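Long-range contacts in phospholyase (Arthrobacter aurescens, PDB 5G4I), which probably uses pyridoxal phosphate to eliminate phosphate from phosphorylated amino alcohols such as phosphoethanolamine, although it belongs to the class III transaminase family: residues 123-128 / 152-157; 138-143 / 212-217; 245-250 / 273-278; 251-256 / 279-284; 111-116 / 294-299. All blocks are in the same frame, centred on the assembly; numbering follows the deposited sequence.

Interaction 1 (123-128 / 152-157); sequences ANELAL and TSLAEI
Glu125 OE1 is gripped by two hydroxyls: Ser153 OG donates to it at 2.5 Å, and Thr151 OG1, just ahead of helix 152-155, is bonded to the same oxygen. The serine comes from above the carboxylate plane, 42° out of it. A bend in the glutamate chain at chi2 (75°) turns CD toward that hydroxyl. One water donates both to Glu125 O at 2.8 Å and to Ser153 OG; a second donates to Glu125 OE2, which also accepts from Thr152 N of the second subunit. The bonds from Ser153, water and Thr152, near a helix start, would probably favour the charged form of this buried acid. Helix 120-135 belongs to the large domain of the fold type I PLP enzymes and begins at the cofactor-binding Gly120 and Ser121. Beside the polar cluster, Leu154 straddles Asn124 CB, with CD1 and CD2 each 4.0 Å from it. Leu154 CD2 meets Leu128 CD1 at 3.6 Å, the two leucines crossing obliquely, and Ile157 CD1 approaches the same Leu128 methyl at 4.2 Å. The amide of Asn124, which touches PLP, is bonded to Thr278 OG1 through OD1, and to His148 O and Asp251 OD2 through ND2.

Interaction 2 (138-143 / 212-217); sequences TGVLVS and VSVFLF
Gly139 O accepts two successive backbone donors from across the contact, Ser213 N at 2.8 Å and Val214 N at 3.2 Å. The second arrives nearly in line with the carbonyl bond (C=O...N 163°), while the first meets it at a sharper angle, 136°. This shared acceptor stands where the parallel pairing of strands 140-143 and 214-217 opens. From there the backbones exchange bonds in turn: Leu141 N donates to Val214 O at 3.0 Å, and Leu141 O accepts from Leu216 N at 3.1 Å. Leu141 O also receives a CA-H...O contact from Phe215 CA. At the far end a water takes over, accepting from Ser143 N at 3.0 Å and donating to Leu216 O at 2.8 Å. The intervening residues turn their polar groups to other neighbours, Val140 to His170 and Arg172, Val142 to Arg172 and Leu174, and Phe215 to strand 247-251. Ser143 OG is bonded to Glu224 OE2 and to Phe145 N.

On one face Val140 and Val214 lie side by side, both methyls of Val140 being 4.1 Å from Val214 CG2, and Leu128 and Ala131 of helix 120-135 pack on Val214. On the other, Leu141 CB meets Phe215 CD1 at 4.0 Å, and Val241 of helix 233-243 touches both residues. Parallel strands 22° apart, clad by helices on both faces, are characteristic of the three-layer alpha/beta/alpha large domain of fold type I PLP enzymes.

Interaction 3 (245-250 / 273-278); sequences GGLVIS and EPELVT
Val248 N donates to Glu275 OE1 at 2.8 Å, so that a carboxylate does here what a main-chain carbonyl does farther along the pair. The donor stands 44° out of the carboxylate plane, and the glutamate chain, bent at chi2 (89°), carries CD back toward strand 247-251. Glu275 OE2 forms a salt bridge with Arg242 NE, a charge that probably helps to keep the acid ionised. The other hydrogen bonds across the pair run between backbones. Val248 O receives two weak donors, Glu275 N and Leu276 N, each at 3.3 Å; beyond them Ser250 N donates to Leu276 O at 3.0 Å and Thr278 N to Ser250 O at 3.0 Å. Two CA-H...O contacts accompany these bonds, from Ile249 CA to Leu276 O and from Val277 CA to Ser250 O.

Apolar contacts divide between the faces. Leu276 CD1 touches Ile249 CG1 at 3.8 Å and Leu247 CD1 at 4.0 Å, on the side where Ala131 of helix 120-135 packs against Leu247. The Pro274 ring serves the other side, its CG meeting Ser250 CB at 3.9 Å while its CB lies near Val248 CG1. Ser250 OG itself is bonded to Glu252 OE2. This is the parallel pairing of neighbouring central strands, with Pro274 and Glu275 just ahead of strand 276-279, in the seven-stranded sheet of the fold type I large domain.

Interaction 4 (251-256 / 279-284); sequences DEVQSG and MGKPMG. With PLP (pyridoxal-5'-phosphate), chain C; PO4 (phosphate ion), chain D.
Val253 and Lys281 cross at about a right angle, Val253 CG1 resting 3.6 Å from Lys281 CG. The same methyl lies over one face of the pyridine ring, 3.4 Å from PLP C3, because CG1 is anti to the backbone N (chi1 174°); CG2 turns instead to the backbone of Met279 and Gly280. The lysine chain runs extended past the valine and then bends at chi4 (93°), which brings NZ to PLP C4A, 1.4 Å away in the covalent linkage of the internal aldimine. Lys281 NZ also makes a weak hydrogen bond to PLP O3.

At the ring nitrogen, Asp251 OD2 lies 2.7 Å from PLP N1, the aspartate-pyridine pairing familiar in fold type I enzymes. Asp251 OD1 accepts from Val253 N at 3.0 Å, an Asx turn that ties the acid to the residue that packs on the ring face. Gln254 NE2 donates at 3.0 Å to PO4 O1 of a phosphate ion, probably from the crystallisation liquor and also held by Arg90 of the second subunit; it points to PLP O3 too, at a distance too short to be trusted. One water joins the two loops, donating to Glu252 O and accepting from Gly280 N.

Gly120, Ser121 and, from the second subunit, Thr311 also bond PLP. The two loops continue strands 247-251 and 276-279, and Met279 packs on Ala291 and Val293 of strand 290-294 and on Leu103 of helix 94-104.

Interaction 5 (111-116 / 294-299); sequences LERLFL and TTAELL
Thr294 O accepts from Glu112 N at 3.1 Å and from Arg113 N at 3.0 Å, the two donors reaching it from opposite faces of its carbonyl plane. Thr294 N returns a bond to Arg113 O at 2.9 Å. Two residues thus oppose one, a classic beta bulge. Farther along, Leu298 N donates to Thr295 OG1 at 3.1 Å, making Thr295 the N-cap of helix 296-305. Arg113 folds back on the preceding residue: NH1 donates to Glu112 O at 3.0 Å, with that oxygen in the guanidinium plane but NH1 well above the Glu112 carbonyl plane (61°). Thr294 OG1 is bonded to Glu275 O.

One water bridges the segments, donating to Glu112 OE2 and accepting from Ala296 N.

Among the nonpolar contacts, Ala296 CB sits over the centre of one guanidinium face, 4.0 Å from Arg113 NH2. Leu299 CD1 makes a CH-pi contact over a face of Phe115, 3.9 Å from the ring centroid and 18° off its normal. Thr294 CG2 meets the edge of that ring at Phe115 CE1, 4.0 Å away. With CG anti to the backbone N (chi1 178°), Leu299 CG comes close to Phe115 CZ.

Leu114 also bonds through its backbone to the second subunit. The whole is a bulged antiparallel pairing that leads straight into a capped helix, at the outermost strand, within this chain, of the large-domain sheet.

How the interactions relate
One of the chain's two mixed sheets, with strand 113-117 at its edge, organises these contacts. Interactions 2 and 3, centres about 10 Å apart, share it through neighbouring strands 214-217 and 247-251; interaction 5, about 11 Å from interaction 3 between centres, lies toward strand 113-117. Interaction 4 follows interaction 3 off the ends of the same two strands, about 16 Å between centres. Helix 120-135 of interaction 1 lies across the sheet, its Asn124 reaching the ends of strands 247-251 and 276-279. Along the chain, interaction 5 encloses the other four; the segments of 1 and 2 alternate, as do those of 3 and 4. The sheet thereby delivers residues distant in sequence to one cofactor site.

Interaction 1 (123-128 / 152-157)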
# COMPACT_ATOMS: atom_id res chain seq x y z
N ALA A 123 0.66 5.94 3.37
CA ALA A 123 0.23 7.08 4.22
C ALA A 123 1.08 8.33 3.91
O ALA A 123 0.55 9.47 3.74
CB ALA A 123 0.25 6.71 5.69
N ASN A 124 2.40 8.20 3.91
CA ASN A 124 3.26 9.37 3.67
C ASN A 124 3.09 9.87 2.22
O ASN A 124 3.11 11.12 2.01
CB ASN A 124 4.75 9.08 3.96
CG ASN A 124 5.09 9.11 5.43
OD1 ASN A 124 4.56 9.95 6.17
ND2 ASN A 124 6.05 8.31 5.85
N GLU A 125 2.92 9.02 1.21
CA GLU A 125 2.60 9.46 -0.15
C GLU A 125 1.38 10.32 -0.13
O GLU A 125 1.37 11.42 -0.77
CB GLU A 125 2.37 8.22 -1.05
CG GLU A 125 2.03 8.56 -2.48
CD GLU A 125 3.15 9.04 -3.34
OE1 GLU A 125 4.31 9.05 -2.92
OE2 GLU A 125 2.86 9.44 -4.52
N LEU A 126 0.29 9.88 0.51
CA LEU A 126 -0.97 10.66 0.56
C LEU A 126 -0.79 11.96 1.32
O LEU A 126 -1.32 13.02 0.85
CB LEU A 126 -2.10 9.80 1.15
CG LEU A 126 -3.44 10.48 1.34
CD1 LEU A 126 -4.02 10.97 0.04
CD2 LEU A 126 -4.43 9.48 2.02
N ALA A 127 -0.12 11.92 2.46
CA ALA A 127 0.10 13.19 3.19
C ALA A 127 0.84 14.22 2.35
O ALA A 127 0.47 15.43 2.41
CB ALA A 127 0.80 12.94 4.53
N LEU A 128 1.90 13.82 1.62
CA LEU A 128 2.65 14.81 0.77
C LEU A 128 1.70 15.35 -0.30
O LEU A 128 1.79 16.53 -0.71
CB LEU A 128 3.92 14.16 0.15
CG LEU A 128 5.08 13.84 1.08
CD1 LEU A 128 6.13 13.18 0.26
CD2 LEU A 128 5.62 15.13 1.68
N THR A 152 7.91 6.74 -5.70
CA THR A 152 8.71 7.74 -6.45
C THR A 152 8.82 9.07 -5.69
O THR A 152 9.93 9.60 -5.48
CB THR A 152 8.12 7.98 -7.84
OG1 THR A 152 8.22 6.75 -8.58
CG2 THR A 152 8.92 9.06 -8.55
N SER A 153 7.70 9.61 -5.20
CA SER A 153 7.79 10.92 -4.50
C SER A 153 8.62 10.87 -3.22
O SER A 153 9.30 11.85 -2.83
CB SER A 153 6.43 11.63 -4.29
OG SER A 153 5.73 11.15 -3.12
N LEU A 154 8.58 9.72 -2.54
CA LEU A 154 9.39 9.50 -1.35
C LEU A 154 10.89 9.22 -1.66
O LEU A 154 11.79 9.66 -0.95
CB LEU A 154 8.75 8.44 -0.47
CG LEU A 154 7.39 8.83 0.15
CD1 LEU A 154 6.65 7.60 0.74
CD2 LEU A 154 7.46 9.92 1.19
N ALA A 155 11.16 8.47 -2.73
CA ALA A 155 12.53 8.28 -3.15
C ALA A 155 13.25 9.58 -3.45
O ALA A 155 14.41 9.71 -3.05
CB ALA A 155 12.56 7.38 -4.40
N GLU A 156 12.53 10.52 -4.05
CA GLU A 156 13.11 11.84 -4.37
C GLU A 156 13.52 12.65 -3.15
O GLU A 156 14.26 13.67 -3.33
CB GLU A 156 12.15 12.64 -5.27
CG GLU A 156 11.97 12.02 -6.69
CD GLU A 156 10.91 12.71 -7.52
OE1 GLU A 156 10.17 13.57 -7.01
OE2 GLU A 156 10.67 12.29 -8.67
N ILE A 157 13.00 12.31 -1.95
CA ILE A 157 13.35 13.08 -0.73
C ILE A 157 14.24 12.27 0.21
O ILE A 157 14.59 12.74 1.28
CB ILE A 157 12.07 13.60 0.00
CG1 ILE A 157 11.37 12.48 0.82
CG2 ILE A 157 11.12 14.28 -0.94
CD1 ILE A 157 10.14 12.91 1.60
O HOH W 1 3.13 12.27 -2.78
O HOH W 2 4.68 9.20 -6.51

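Interaction 2 (138-143 / 212-217)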
# COMPACT_ATOMS: atom_id res chain seq x y z
N THR A 138 5.66 23.15 -3.57
CA THR A 138 6.23 21.78 -3.68
C THR A 138 7.43 21.54 -2.77
O THR A 138 7.90 20.34 -2.62
CB THR A 138 6.73 21.49 -5.13
OG1 THR A 138 7.62 22.58 -5.57
CG2 THR A 138 5.57 21.40 -6.08
N GLY A 139 8.04 22.54 -2.11
CA GLY A 139 9.23 22.33 -1.33
C GLY A 139 9.08 21.42 -0.09
O GLY A 139 8.06 21.50 0.60
N VAL A 140 10.08 20.54 0.10
CA VAL A 140 10.09 19.60 1.24
C VAL A 140 11.32 19.81 2.10
O VAL A 140 12.48 19.77 1.60
CB VAL A 140 10.01 18.14 0.73
CG1 VAL A 140 10.16 17.14 1.89
CG2 VAL A 140 8.75 17.90 -0.05
N LEU A 141 11.15 19.96 3.42
CA LEU A 141 12.23 19.93 4.42
C LEU A 141 12.22 18.57 5.13
O LEU A 141 11.16 18.18 5.66
CB LEU A 141 12.01 21.06 5.46
CG LEU A 141 12.07 22.51 4.94
CD1 LEU A 141 11.69 23.45 6.07
CD2 LEU A 141 13.39 22.91 4.40
N VAL A 142 13.34 17.89 5.08
CA VAL A 142 13.53 16.61 5.75
C VAL A 142 14.87 16.61 6.47
O VAL A 142 15.76 17.48 6.19
CB VAL A 142 13.52 15.36 4.83
CG1 VAL A 142 12.11 14.96 4.45
CG2 VAL A 142 14.47 15.55 3.62
N SER A 143 15.18 15.64 7.38
CA SER A 143 16.53 15.52 7.88
C SER A 143 17.50 14.96 6.83
O SER A 143 17.07 14.29 5.87
CB SER A 143 16.57 14.57 9.12
OG SER A 143 16.96 13.30 8.75
N VAL A 212 7.48 26.46 0.18
CA VAL A 212 7.54 25.39 1.23
C VAL A 212 6.16 24.74 1.31
O VAL A 212 5.13 25.36 1.69
CB VAL A 212 7.94 25.99 2.60
CG1 VAL A 212 7.98 24.85 3.66
CG2 VAL A 212 9.27 26.72 2.52
N SER A 213 6.10 23.41 1.03
CA SER A 213 4.90 22.60 1.22
C SER A 213 4.86 21.97 2.66
O SER A 213 3.86 22.09 3.35
CB SER A 213 4.78 21.50 0.13
OG SER A 213 3.57 20.76 0.32
N VAL A 214 5.96 21.34 3.04
CA VAL A 214 5.96 20.57 4.31
C VAL A 214 7.34 20.57 4.99
O VAL A 214 8.40 20.62 4.31
CB VAL A 214 5.58 19.09 4.13
CG1 VAL A 214 4.20 18.91 3.54
CG2 VAL A 214 6.52 18.31 3.39
N PHE A 215 7.31 20.35 6.32
CA PHE A 215 8.41 19.72 7.10
C PHE A 215 7.88 18.34 7.55
O PHE A 215 6.79 18.29 8.15
CB PHE A 215 8.76 20.62 8.34
CG PHE A 215 9.65 19.99 9.37
CD1 PHE A 215 10.91 19.57 9.04
CD2 PHE A 215 9.25 19.89 10.73
CE1 PHE A 215 11.81 19.06 10.00
CE2 PHE A 215 10.11 19.34 11.64
CZ PHE A 215 11.38 18.94 11.32
N LEU A 216 8.63 17.31 7.25
CA LEU A 216 8.23 15.92 7.52
C LEU A 216 9.33 15.32 8.41
O LEU A 216 10.55 15.43 8.12
CB LEU A 216 8.22 15.13 6.18
CG LEU A 216 8.07 13.62 6.22
CD1 LEU A 216 6.80 13.17 6.92
CD2 LEU A 216 8.15 13.05 4.79
N PHE A 217 8.96 14.67 9.54
CA PHE A 217 9.97 14.20 10.54
C PHE A 217 9.43 13.03 11.33
O PHE A 217 8.23 12.95 11.64
CB PHE A 217 10.44 15.35 11.50
CG PHE A 217 9.41 15.75 12.55
CD1 PHE A 217 8.24 16.44 12.22
CD2 PHE A 217 9.61 15.45 13.90
CE1 PHE A 217 7.33 16.82 13.22
CE2 PHE A 217 8.71 15.85 14.91
CZ PHE A 217 7.57 16.53 14.56
O HOH W 3 12.88 13.86 8.07

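Interaction 3 (245-250 / 273-278)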
# COMPACT_ATOMS: atom_id res chain seq x y z
N GLY A 245 3.79 29.42 4.51
CA GLY A 245 2.63 28.83 3.88
C GLY A 245 2.62 27.30 3.80
O GLY A 245 1.84 26.75 3.04
N GLY A 246 3.41 26.68 4.61
CA GLY A 246 3.54 25.19 4.63
C GLY A 246 2.88 24.54 5.84
O GLY A 246 2.34 25.22 6.76
N LEU A 247 2.94 23.20 5.88
CA LEU A 247 2.34 22.34 6.92
C LEU A 247 3.41 21.48 7.57
O LEU A 247 4.48 21.22 7.01
CB LEU A 247 1.25 21.40 6.32
CG LEU A 247 0.14 22.09 5.50
CD1 LEU A 247 -0.82 21.09 4.87
CD2 LEU A 247 -0.65 23.06 6.37
N VAL A 248 3.06 20.96 8.73
CA VAL A 248 3.93 20.01 9.47
C VAL A 248 3.32 18.60 9.45
O VAL A 248 2.12 18.43 9.80
CB VAL A 248 4.12 20.46 10.94
CG1 VAL A 248 4.95 19.39 11.70
CG2 VAL A 248 4.80 21.84 10.99
N ILE A 249 4.14 17.60 9.03
CA ILE A 249 3.74 16.19 9.04
C ILE A 249 4.63 15.48 10.13
O ILE A 249 5.85 15.41 9.98
CB ILE A 249 3.93 15.42 7.71
CG1 ILE A 249 3.18 16.11 6.52
CG2 ILE A 249 3.42 13.95 7.85
CD1 ILE A 249 3.64 15.61 5.17
N SER A 250 3.97 14.87 11.15
CA SER A 250 4.69 13.91 12.05
C SER A 250 4.52 12.50 11.52
O SER A 250 3.34 12.01 11.50
CB SER A 250 4.18 13.99 13.49
OG SER A 250 4.95 13.13 14.33
N GLU A 273 1.55 20.93 17.45
CA GLU A 273 0.33 20.16 17.01
C GLU A 273 0.41 20.13 15.49
O GLU A 273 0.14 21.12 14.79
CB GLU A 273 -1.01 20.75 17.43
CG GLU A 273 -2.17 19.84 17.00
CD GLU A 273 -3.56 20.43 17.31
OE1 GLU A 273 -3.75 21.05 18.41
OE2 GLU A 273 -4.50 20.32 16.48
N PRO A 274 0.85 18.98 14.90
CA PRO A 274 0.87 18.87 13.44
C PRO A 274 -0.49 18.93 12.78
O PRO A 274 -1.51 18.52 13.37
CB PRO A 274 1.52 17.49 13.20
CG PRO A 274 1.95 17.02 14.46
CD PRO A 274 1.19 17.72 15.56
N GLU A 275 -0.53 19.36 11.50
CA GLU A 275 -1.70 19.32 10.68
C GLU A 275 -2.02 17.90 10.13
O GLU A 275 -3.17 17.59 9.80
CB GLU A 275 -1.71 20.28 9.51
CG GLU A 275 -1.65 21.75 9.92
CD GLU A 275 -0.25 22.32 10.07
OE1 GLU A 275 0.78 21.62 10.29
OE2 GLU A 275 -0.12 23.62 10.01
N LEU A 276 -0.93 17.10 10.00
CA LEU A 276 -1.02 15.76 9.39
C LEU A 276 -0.12 14.83 10.22
O LEU A 276 1.00 15.19 10.61
CB LEU A 276 -0.39 15.80 7.94
CG LEU A 276 -1.27 16.58 6.88
CD1 LEU A 276 -0.39 17.20 5.76
CD2 LEU A 276 -2.35 15.68 6.33
N VAL A 277 -0.69 13.63 10.48
CA VAL A 277 0.01 12.55 11.27
C VAL A 277 -0.10 11.24 10.49
O VAL A 277 -1.20 10.86 10.11
CB VAL A 277 -0.56 12.39 12.72
CG1 VAL A 277 0.21 11.33 13.45
CG2 VAL A 277 -0.51 13.70 13.46
N THR A 278 1.05 10.63 10.19
CA THR A 278 1.04 9.34 9.42
C THR A 278 1.47 8.20 10.35
O THR A 278 2.20 8.36 11.32
CB THR A 278 1.96 9.45 8.18
OG1 THR A 278 3.28 9.75 8.63
CG2 THR A 278 1.49 10.54 7.22

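Interaction 4 (251-256 / 279-284)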
# COMPACT_ATOMS: atom_id res chain seq x y z
N ASP A 251 5.64 11.85 11.18
CA ASP A 251 5.65 10.43 10.75
C ASP A 251 5.82 9.61 12.05
O ASP A 251 6.87 9.65 12.67
CB ASP A 251 6.80 10.21 9.78
CG ASP A 251 6.96 8.77 9.33
OD1 ASP A 251 6.46 7.88 10.02
OD2 ASP A 251 7.69 8.54 8.32
N GLU A 252 4.70 8.97 12.45
CA GLU A 252 4.59 8.17 13.69
C GLU A 252 4.81 6.72 13.45
O GLU A 252 4.49 5.90 14.35
CB GLU A 252 3.26 8.44 14.38
CG GLU A 252 3.11 9.85 14.88
CD GLU A 252 3.89 10.21 16.13
OE1 GLU A 252 4.25 9.27 16.88
OE2 GLU A 252 4.08 11.42 16.35
N VAL A 253 5.38 6.32 12.33
CA VAL A 253 5.58 4.86 12.10
C VAL A 253 6.49 4.26 13.13
O VAL A 253 6.19 3.09 13.58
CB VAL A 253 6.07 4.59 10.62
CG1 VAL A 253 6.42 3.13 10.45
CG2 VAL A 253 5.04 5.04 9.63
N GLN A 254 7.54 4.93 13.56
CA GLN A 254 8.47 4.44 14.60
C GLN A 254 8.09 4.86 16.04
O GLN A 254 8.39 4.09 17.00
CB GLN A 254 9.94 4.94 14.41
CG GLN A 254 10.58 4.50 13.12
CD GLN A 254 10.99 3.03 13.14
OE1 GLN A 254 11.20 2.43 14.15
NE2 GLN A 254 11.12 2.49 11.98
N SER A 255 7.49 6.04 16.24
CA SER A 255 7.29 6.57 17.54
C SER A 255 5.87 6.45 18.07
O SER A 255 5.63 6.85 19.22
CB SER A 255 7.71 8.05 17.60
OG SER A 255 6.99 8.85 16.67
N GLY A 256 4.93 5.98 17.26
CA GLY A 256 3.49 5.97 17.66
C GLY A 256 3.05 4.81 18.50
O GLY A 256 3.82 3.91 18.91
N MET A 279 1.03 6.99 10.01
CA MET A 279 1.27 5.81 10.87
C MET A 279 1.23 4.55 9.98
O MET A 279 0.73 4.52 8.84
CB MET A 279 0.31 5.80 12.03
CG MET A 279 -1.05 5.67 11.60
SD MET A 279 -2.31 6.09 12.94
CE MET A 279 -2.09 7.49 13.31
N GLY A 280 1.73 3.45 10.58
CA GLY A 280 1.81 2.14 9.90
C GLY A 280 2.36 1.15 10.93
O GLY A 280 1.89 1.06 12.07
N LYS A 281 3.44 0.44 10.55
CA LYS A 281 4.09 -0.70 11.27
C LYS A 281 3.21 -1.38 12.36
O LYS A 281 2.56 -2.42 12.07
CB LYS A 281 5.53 -0.37 11.59
CG LYS A 281 6.48 -0.45 10.38
CD LYS A 281 7.98 -0.24 10.74
CE LYS A 281 9.01 -0.35 9.54
NZ LYS A 281 9.19 1.04 9.05
N PRO A 282 3.33 -0.96 13.66
CA PRO A 282 2.53 -1.67 14.69
C PRO A 282 1.04 -1.78 14.54
O PRO A 282 0.39 -2.57 15.30
CB PRO A 282 2.82 -0.81 15.98
CG PRO A 282 3.06 0.56 15.38
CD PRO A 282 3.93 0.26 14.22
N MET A 283 0.40 -0.88 13.78
CA MET A 283 -1.03 -0.64 14.01
C MET A 283 -1.99 -1.81 13.90
O MET A 283 -3.04 -1.86 14.57
CB MET A 283 -1.57 0.59 13.31
CG MET A 283 -1.94 0.50 12.01
SD MET A 283 -2.28 2.17 11.19
CE MET A 283 -3.80 2.66 11.59
N GLY A 284 -1.63 -2.84 13.09
CA GLY A 284 -2.40 -4.08 12.95
C GLY A 284 -1.69 -5.38 13.39
O GLY A 284 -2.10 -6.47 13.00
N1 PLP C . 8.43 5.95 7.77
C2 PLP C . 9.09 5.42 8.82
C2A PLP C . 9.59 6.32 9.93
C3 PLP C . 9.33 3.96 8.90
O3 PLP C . 10.00 3.40 9.95
C4 PLP C . 8.82 3.12 7.79
C4A PLP C . 9.01 1.66 7.77
C5 PLP C . 8.11 3.83 6.69
C6 PLP C . 7.95 5.21 6.75
C5A PLP C . 7.56 3.05 5.52
O4P PLP C . 6.74 1.98 6.00
P PLP C . 6.24 0.82 5.00
O1P PLP C . 7.45 -0.07 4.84
O2P PLP C . 5.09 0.18 5.73
O3P PLP C . 5.85 1.57 3.74
P PO4 D . 12.85 -1.30 10.72
O1 PO4 D . 12.57 -0.12 11.44
O2 PO4 D . 12.14 -2.57 11.20
O3 PO4 D . 14.19 -1.57 11.41
O4 PO4 D . 12.97 -1.25 9.22
O HOH W 4 2.56 3.82 13.57

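Interaction 5 (111-116 / 294-299)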
# COMPACT_ATOMS: atom_id res chain seq x y z
N LEU A 111 -7.22 17.50 15.33
CA LEU A 111 -7.01 16.19 14.64
C LEU A 111 -8.19 15.29 14.84
O LEU A 111 -8.30 14.58 15.88
CB LEU A 111 -5.68 15.61 15.11
CG LEU A 111 -4.42 16.37 14.71
CD1 LEU A 111 -3.15 15.89 15.44
CD2 LEU A 111 -4.19 16.32 13.19
N GLU A 112 -9.14 15.36 13.91
CA GLU A 112 -10.46 14.78 14.07
C GLU A 112 -11.05 14.13 12.85
O GLU A 112 -12.19 13.70 12.84
CB GLU A 112 -11.45 15.81 14.62
CG GLU A 112 -11.70 16.93 13.80
CD GLU A 112 -12.61 17.95 14.55
OE1 GLU A 112 -13.25 17.65 15.60
OE2 GLU A 112 -12.67 19.06 14.06
N ARG A 113 -10.21 13.86 11.79
CA ARG A 113 -10.61 13.09 10.61
C ARG A 113 -9.48 12.09 10.17
O ARG A 113 -8.32 12.31 10.56
CB ARG A 113 -10.93 14.01 9.41
CG ARG A 113 -12.21 14.94 9.61
CD ARG A 113 -13.52 14.20 9.80
NE ARG A 113 -14.62 15.22 9.88
CZ ARG A 113 -15.03 15.80 11.00
NH1 ARG A 113 -14.47 15.57 12.14
NH2 ARG A 113 -15.99 16.75 10.89
N LEU A 114 -9.86 11.09 9.36
CA LEU A 114 -8.93 10.01 9.04
C LEU A 114 -9.09 9.62 7.56
O LEU A 114 -10.23 9.49 7.04
CB LEU A 114 -9.36 8.78 9.94
CG LEU A 114 -8.91 7.37 9.74
CD1 LEU A 114 -7.43 7.35 10.11
CD2 LEU A 114 -9.52 6.32 10.63
N PHE A 115 -7.93 9.31 6.90
CA PHE A 115 -7.85 8.52 5.66
C PHE A 115 -7.11 7.20 6.04
O PHE A 115 -5.95 7.25 6.52
CB PHE A 115 -7.00 9.21 4.60
CG PHE A 115 -7.51 10.55 4.07
CD1 PHE A 115 -7.15 11.72 4.66
CD2 PHE A 115 -8.29 10.57 2.94
CE1 PHE A 115 -7.62 12.96 4.11
CE2 PHE A 115 -8.76 11.76 2.39
CZ PHE A 115 -8.42 12.96 3.00
N LEU A 116 -7.71 6.07 5.78
CA LEU A 116 -7.00 4.81 6.01
C LEU A 116 -6.22 4.40 4.71
O LEU A 116 -6.62 4.74 3.57
CB LEU A 116 -8.02 3.72 6.40
CG LEU A 116 -8.48 3.83 7.85
CD1 LEU A 116 -9.80 3.09 8.12
CD2 LEU A 116 -7.44 3.30 8.84
N THR A 294 -5.88 13.91 10.21
CA THR A 294 -5.80 15.32 9.80
C THR A 294 -7.01 16.10 10.33
O THR A 294 -7.80 15.58 11.17
CB THR A 294 -5.52 15.44 8.30
OG1 THR A 294 -5.10 16.81 7.96
CG2 THR A 294 -6.73 15.06 7.45
N THR A 295 -7.10 17.38 9.90
CA THR A 295 -8.16 18.26 10.32
C THR A 295 -9.39 18.11 9.39
O THR A 295 -9.35 17.64 8.25
CB THR A 295 -7.67 19.72 10.28
OG1 THR A 295 -7.47 20.13 8.90
CG2 THR A 295 -6.45 19.93 11.05
N ALA A 296 -10.54 18.55 9.89
CA ALA A 296 -11.75 18.62 9.07
C ALA A 296 -11.61 19.49 7.83
O ALA A 296 -12.01 19.05 6.74
CB ALA A 296 -12.92 19.13 9.91
N GLU A 297 -11.01 20.65 7.94
CA GLU A 297 -10.79 21.49 6.80
C GLU A 297 -9.95 20.83 5.70
O GLU A 297 -10.30 20.87 4.54
CB GLU A 297 -10.13 22.78 7.27
CG GLU A 297 -9.50 23.67 6.17
CD GLU A 297 -8.49 24.68 6.74
OE1 GLU A 297 -8.98 25.66 7.36
OE2 GLU A 297 -7.24 24.46 6.59
N LEU A 298 -8.84 20.16 6.10
CA LEU A 298 -7.96 19.52 5.13
C LEU A 298 -8.64 18.33 4.45
O LEU A 298 -8.50 18.14 3.19
CB LEU A 298 -6.57 19.11 5.73
CG LEU A 298 -5.67 20.36 6.05
CD1 LEU A 298 -4.42 20.03 6.85
CD2 LEU A 298 -5.21 21.16 4.81
N LEU A 299 -9.28 17.44 5.27
CA LEU A 299 -9.97 16.28 4.64
C LEU A 299 -11.08 16.74 3.66
O LEU A 299 -11.24 16.20 2.59
CB LEU A 299 -10.46 15.29 5.72
CG LEU A 299 -11.26 14.07 5.13
CD1 LEU A 299 -10.91 12.76 5.81
CD2 LEU A 299 -12.79 14.33 5.14
O HOH W 5 -10.53 19.77 12.56
O HOH W 6 -14.36 17.26 7.24